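Local coordinates for histidine triad protein (Plasmodium falciparum 3D7, PDB 5CS2) that probably hydrolyses diadenosine triphosphate to AMP and ADP as a Fhit-like member of the histidine triad family, and binds the natural product cyclomarin A, at residues Tyr5-Ile8 with Leu9-Leu12; Asp69-Ile72 with Glu73-Ile76. All blocks are in the same frame, centred on the assembly; numbering follows the deposited sequence.

How the contacts relate
Starting at the N terminus, contact 1 (residues 5-12) comes first, on helix 4-11 and the residue after. The chain then runs through the small hairpin 24-25/28-29 and strands 35-38, 42-46 and 56-60 before reaching contact 2 (residues 69-76), where a loop turns into helix 72-93. Contact 1 spans successive helix turns and contact 2 the step from loop into helix; neither closes a long loop, and they stand in series, neither nested nor crossing. Their centres are about 17 Å apart, and they do not touch. Helix 72-93 ties them together, beginning in contact 2 and packing against contact 1 farther along. Across the dimer, contact 1 of one subunit packs on contact 2 of the other, through I72.

Contact 1. Residues Tyr5-Ile8 with Leu9-Leu12; sequences YKNI and LEKL
K6 and E10 find each other through different first torsions: K6 sends CG away from its own backbone N (chi1 -178°), whereas E10 keeps CG beside its N (chi1 -65°) and stays extended beyond it. The two chains slant across one another on the outer side of the helix, and E10 OE2 comes 3.4 Å from K6 CE. The charged end is less close: K6 NZ to E10 OE2 is a long salt bridge of 3.6 Å, at an exposed position. E10 CG also lies over the start of the turn, 3.2 Å from K6 O.

On the buried side, I8 and L12 run side by side and point the same way. The CG2 branch of I8 does the touching, 3.6 Å from L12 CD1, while the CG1 arm runs back toward the Y5 ring. L9 rests CG 3.4 Å from Y5 O.

Underneath is ordinary i to i+4 helix bonding, from L9 N to Y5 O (3.0 Å) through to L12 N to I8 O (2.8 Å).

Helix 4-11 packs on two longer helices: Y5 stacks its ring on Y87 and, with L9, touches F84 of helix 72-93 and F199 of helix 181-199. N7, I8 and K11 pack on I72 of the second subunit, and L12 bonds through its backbone to K40, just past strand 35-38.

Contact 2. Residues Asp69-Ile72 with Glu73-Ile76; sequences DLDI and EEII
The carboxylate of E74 has the side chain of D71 on one side of its plane and the CB and CD2 of L70 on the other, both displaced toward the OE1 end. At the edge, the anti lone pair of OE1 takes the backbone N-H of D71; N to OE1 is 2.9 Å and the bond is nearly straight, at 172°. CG sits beside E74's own N, and the extended chain (chi2 177°) carries OE1 back toward the incoming loop, where L70 CA lies 3.5 Å from OE1.

The D71 carboxylate is tilted 34° from that of E74, with D71 OD2 4.0 Å from E74 OE1. These like charges share a counter-ion: K64 forms a salt bridge with E74 OE1 and a weak, long ion pair with D71 OD2, which should ease the repulsion. E73 bends at its second torsion and brings OE1 back to 3.8 Å from D71 CB, where the helix start would probably favour its negative charge while the D71 carboxylate nearby would oppose it.

The apolar side is built from L70 and I75, with CB of the first 3.8 Å from CG1 of the second. Farther round the helix, I72 CG2 meets I76 CD1 at 3.8 Å, and I76 packs on I76 of the second subunit. L70 O accepts a bond from K4 NZ of that subunit.

The L70 side chain is about 9 Å from that of H116, the predicted nucleotidylated histidine, which places the loop leading into the helix near the probable active site. D71 is the N-cap, and its N-H held by the E74 side chain is one half of a capping box; D71's own side chain does not supply the other. The L70-I75 contact spanning the cap is a hydrophobic staple.

Contact 1. Residues Tyr5-Ile8 with Leu9-Leu12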
loop_
_atom_site.group_PDB
_atom_site.type_symbol
_atom_site.label_atom_id
_atom_site.label_comp_id
_atom_site.label_asym_id
_atom_site.label_seq_id
_atom_site.Cartn_x
_atom_site.Cartn_y
_atom_site.Cartn_z
ATOM N N TYR A 5 -4.179 -17.478 1.602
ATOM C CA TYR A 5 -2.977 -17.058 2.318
ATOM C C TYR A 5 -1.832 -18.026 2.171
ATOM O O TYR A 5 -0.689 -17.579 2.097
ATOM C CB TYR A 5 -3.296 -16.736 3.757
ATOM C CG TYR A 5 -4.251 -15.573 3.796
ATOM C CD1 TYR A 5 -3.850 -14.301 3.370
ATOM C CD2 TYR A 5 -5.590 -15.758 4.120
ATOM C CE1 TYR A 5 -4.752 -13.245 3.300
ATOM C CE2 TYR A 5 -6.501 -14.700 4.076
ATOM C CZ TYR A 5 -6.074 -13.443 3.670
ATOM O OH TYR A 5 -6.951 -12.388 3.626
ATOM N N LYS A 6 -2.134 -19.329 2.037
ATOM C CA LYS A 6 -1.132 -20.356 1.806
ATOM C C LYS A 6 -0.561 -20.082 0.419
ATOM O O LYS A 6 0.651 -20.176 0.230
ATOM C CB LYS A 6 -1.798 -21.754 1.874
ATOM C CG LYS A 6 -0.833 -22.926 1.693
ATOM C CD LYS A 6 -1.589 -24.257 1.586
ATOM C CE LYS A 6 -0.900 -25.284 0.710
ATOM N NZ LYS A 6 0.307 -25.870 1.354
ATOM N N ASN A 7 -1.426 -19.679 -0.541
ATOM C CA ASN A 7 -1.003 -19.381 -1.906
ATOM C C ASN A 7 -0.102 -18.134 -1.923
ATOM O O ASN A 7 0.887 -18.099 -2.655
ATOM C CB ASN A 7 -2.213 -19.186 -2.822
ATOM C CG ASN A 7 -1.861 -19.237 -4.291
ATOM O OD1 ASN A 7 -0.799 -19.723 -4.693
ATOM N ND2 ASN A 7 -2.762 -18.769 -5.133
ATOM N N ILE A 8 -0.406 -17.143 -1.069
ATOM C CA ILE A 8 0.431 -15.942 -0.994
ATOM C C ILE A 8 1.824 -16.351 -0.460
ATOM O O ILE A 8 2.838 -15.963 -1.035
ATOM C CB ILE A 8 -0.244 -14.880 -0.098
ATOM C CG1 ILE A 8 -1.386 -14.169 -0.867
ATOM C CG2 ILE A 8 0.786 -13.853 0.506
ATOM C CD1 ILE A 8 -2.150 -13.074 -0.037
ATOM N N LEU A 9 1.853 -17.170 0.610
ATOM C CA LEU A 9 3.108 -17.636 1.218
ATOM C C LEU A 9 3.975 -18.397 0.231
ATOM O O LEU A 9 5.192 -18.213 0.207
ATOM C CB LEU A 9 2.841 -18.433 2.505
ATOM C CG LEU A 9 2.318 -17.642 3.697
ATOM C CD1 LEU A 9 1.936 -18.578 4.795
ATOM C CD2 LEU A 9 3.389 -16.668 4.268
ATOM N N GLU A 10 3.337 -19.171 -0.663
ATOM C CA GLU A 10 4.062 -19.882 -1.713
ATOM C C GLU A 10 4.694 -18.857 -2.655
ATOM O O GLU A 10 5.879 -18.971 -2.971
ATOM C CB GLU A 10 3.119 -20.840 -2.469
ATOM C CG GLU A 10 2.587 -21.971 -1.585
ATOM C CD GLU A 10 1.367 -22.759 -2.051
ATOM O OE1 GLU A 10 0.585 -22.240 -2.883
ATOM O OE2 GLU A 10 1.171 -23.889 -1.545
ATOM N N LYS A 11 3.934 -17.796 -3.022
ATOM C CA LYS A 11 4.438 -16.731 -3.894
ATOM C C LYS A 11 5.569 -15.948 -3.232
ATOM O O LYS A 11 6.467 -15.461 -3.932
ATOM C CB LYS A 11 3.303 -15.791 -4.332
ATOM C CG LYS A 11 2.301 -16.488 -5.244
ATOM C CD LYS A 11 1.155 -15.595 -5.680
ATOM C CE LYS A 11 0.172 -16.344 -6.558
ATOM N NZ LYS A 11 0.761 -16.740 -7.870
ATOM N N LEU A 12 5.517 -15.818 -1.884
ATOM C CA LEU A 12 6.540 -15.112 -1.106
ATOM C C LEU A 12 7.748 -16.016 -0.847
ATOM O O LEU A 12 8.732 -15.572 -0.233
ATOM C CB LEU A 12 5.960 -14.608 0.246
ATOM C CG LEU A 12 4.866 -13.526 0.219
ATOM C CD1 LEU A 12 4.244 -13.358 1.561
ATOM C CD2 LEU A 12 5.423 -12.202 -0.234
#

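Contact 2. Residues Asp69-Ile72 with Glu73-Ile76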
loop_
_atom_site.group_PDB
_atom_site.type_symbol
_atom_site.label_atom_id
_atom_site.label_comp_id
_atom_site.label_asym_id
_atom_site.label_seq_id
_atom_site.Cartn_x
_atom_site.Cartn_y
_atom_site.Cartn_z
ATOM N N ASP A 69 11.723 3.028 -6.502
ATOM C CA ASP A 69 13.012 2.359 -6.690
ATOM C C ASP A 69 12.788 0.847 -6.703
ATOM O O ASP A 69 13.696 0.117 -7.083
ATOM C CB ASP A 69 13.993 2.696 -5.555
ATOM C CG ASP A 69 14.487 4.128 -5.568
ATOM O OD1 ASP A 69 14.644 4.695 -6.679
ATOM O OD2 ASP A 69 14.734 4.679 -4.479
ATOM N N LEU A 70 11.600 0.361 -6.245
ATOM C CA LEU A 70 11.357 -1.079 -6.200
ATOM C C LEU A 70 11.137 -1.692 -7.557
ATOM O O LEU A 70 10.485 -1.075 -8.403
ATOM C CB LEU A 70 10.171 -1.450 -5.273
ATOM C CG LEU A 70 10.131 -0.963 -3.812
ATOM C CD1 LEU A 70 9.243 -1.889 -2.997
ATOM C CD2 LEU A 70 11.482 -0.920 -3.160
ATOM N N ASP A 71 11.608 -2.932 -7.745
ATOM C CA ASP A 71 11.368 -3.698 -8.974
ATOM C C ASP A 71 9.960 -4.329 -8.843
ATOM O O ASP A 71 9.441 -4.448 -7.722
ATOM C CB ASP A 71 12.409 -4.819 -9.143
ATOM C CG ASP A 71 13.854 -4.380 -9.263
ATOM O OD1 ASP A 71 14.102 -3.246 -9.762
ATOM O OD2 ASP A 71 14.746 -5.196 -8.939
ATOM N N ILE A 72 9.363 -4.728 -9.977
ATOM C CA ILE A 72 8.033 -5.345 -10.054
ATOM C C ILE A 72 7.885 -6.493 -9.040
ATOM O O ILE A 72 6.915 -6.506 -8.290
ATOM C CB ILE A 72 7.644 -5.777 -11.500
ATOM C CG1 ILE A 72 7.528 -4.532 -12.401
ATOM C CG2 ILE A 72 6.313 -6.571 -11.525
ATOM C CD1 ILE A 72 7.501 -4.772 -13.881
ATOM N N GLU A 73 8.887 -7.397 -8.974
ATOM C CA GLU A 73 8.907 -8.557 -8.075
ATOM C C GLU A 73 8.864 -8.094 -6.612
ATOM O O GLU A 73 8.142 -8.697 -5.821
ATOM C CB GLU A 73 10.151 -9.444 -8.334
ATOM C CG GLU A 73 10.196 -10.080 -9.713
ATOM C CD GLU A 73 10.639 -9.179 -10.855
ATOM O OE1 GLU A 73 11.148 -8.067 -10.585
ATOM O OE2 GLU A 73 10.457 -9.584 -12.026
ATOM N N GLU A 74 9.600 -7.011 -6.262
ATOM C CA GLU A 74 9.612 -6.452 -4.907
ATOM C C GLU A 74 8.276 -5.804 -4.533
ATOM O O GLU A 74 7.859 -5.911 -3.382
ATOM C CB GLU A 74 10.743 -5.421 -4.718
ATOM C CG GLU A 74 12.145 -5.993 -4.864
ATOM C CD GLU A 74 13.247 -4.953 -4.753
ATOM O OE1 GLU A 74 13.190 -3.937 -5.489
ATOM O OE2 GLU A 74 14.140 -5.126 -3.888
ATOM N N ILE A 75 7.639 -5.094 -5.487
ATOM C CA ILE A 75 6.326 -4.445 -5.279
ATOM C C ILE A 75 5.311 -5.525 -4.960
ATOM O O ILE A 75 4.561 -5.406 -3.994
ATOM C CB ILE A 75 5.868 -3.582 -6.502
ATOM C CG1 ILE A 75 6.843 -2.423 -6.730
ATOM C CG2 ILE A 75 4.405 -3.046 -6.283
ATOM C CD1 ILE A 75 6.844 -1.908 -8.189
ATOM N N ILE A 76 5.293 -6.592 -5.777
ATOM C CA ILE A 76 4.361 -7.694 -5.534
ATOM C C ILE A 76 4.624 -8.346 -4.181
ATOM O O ILE A 76 3.686 -8.601 -3.416
ATOM C CB ILE A 76 4.466 -8.693 -6.703
ATOM C CG1 ILE A 76 3.939 -8.049 -8.025
ATOM C CG2 ILE A 76 3.788 -10.061 -6.374
ATOM C CD1 ILE A 76 4.267 -8.871 -9.298
#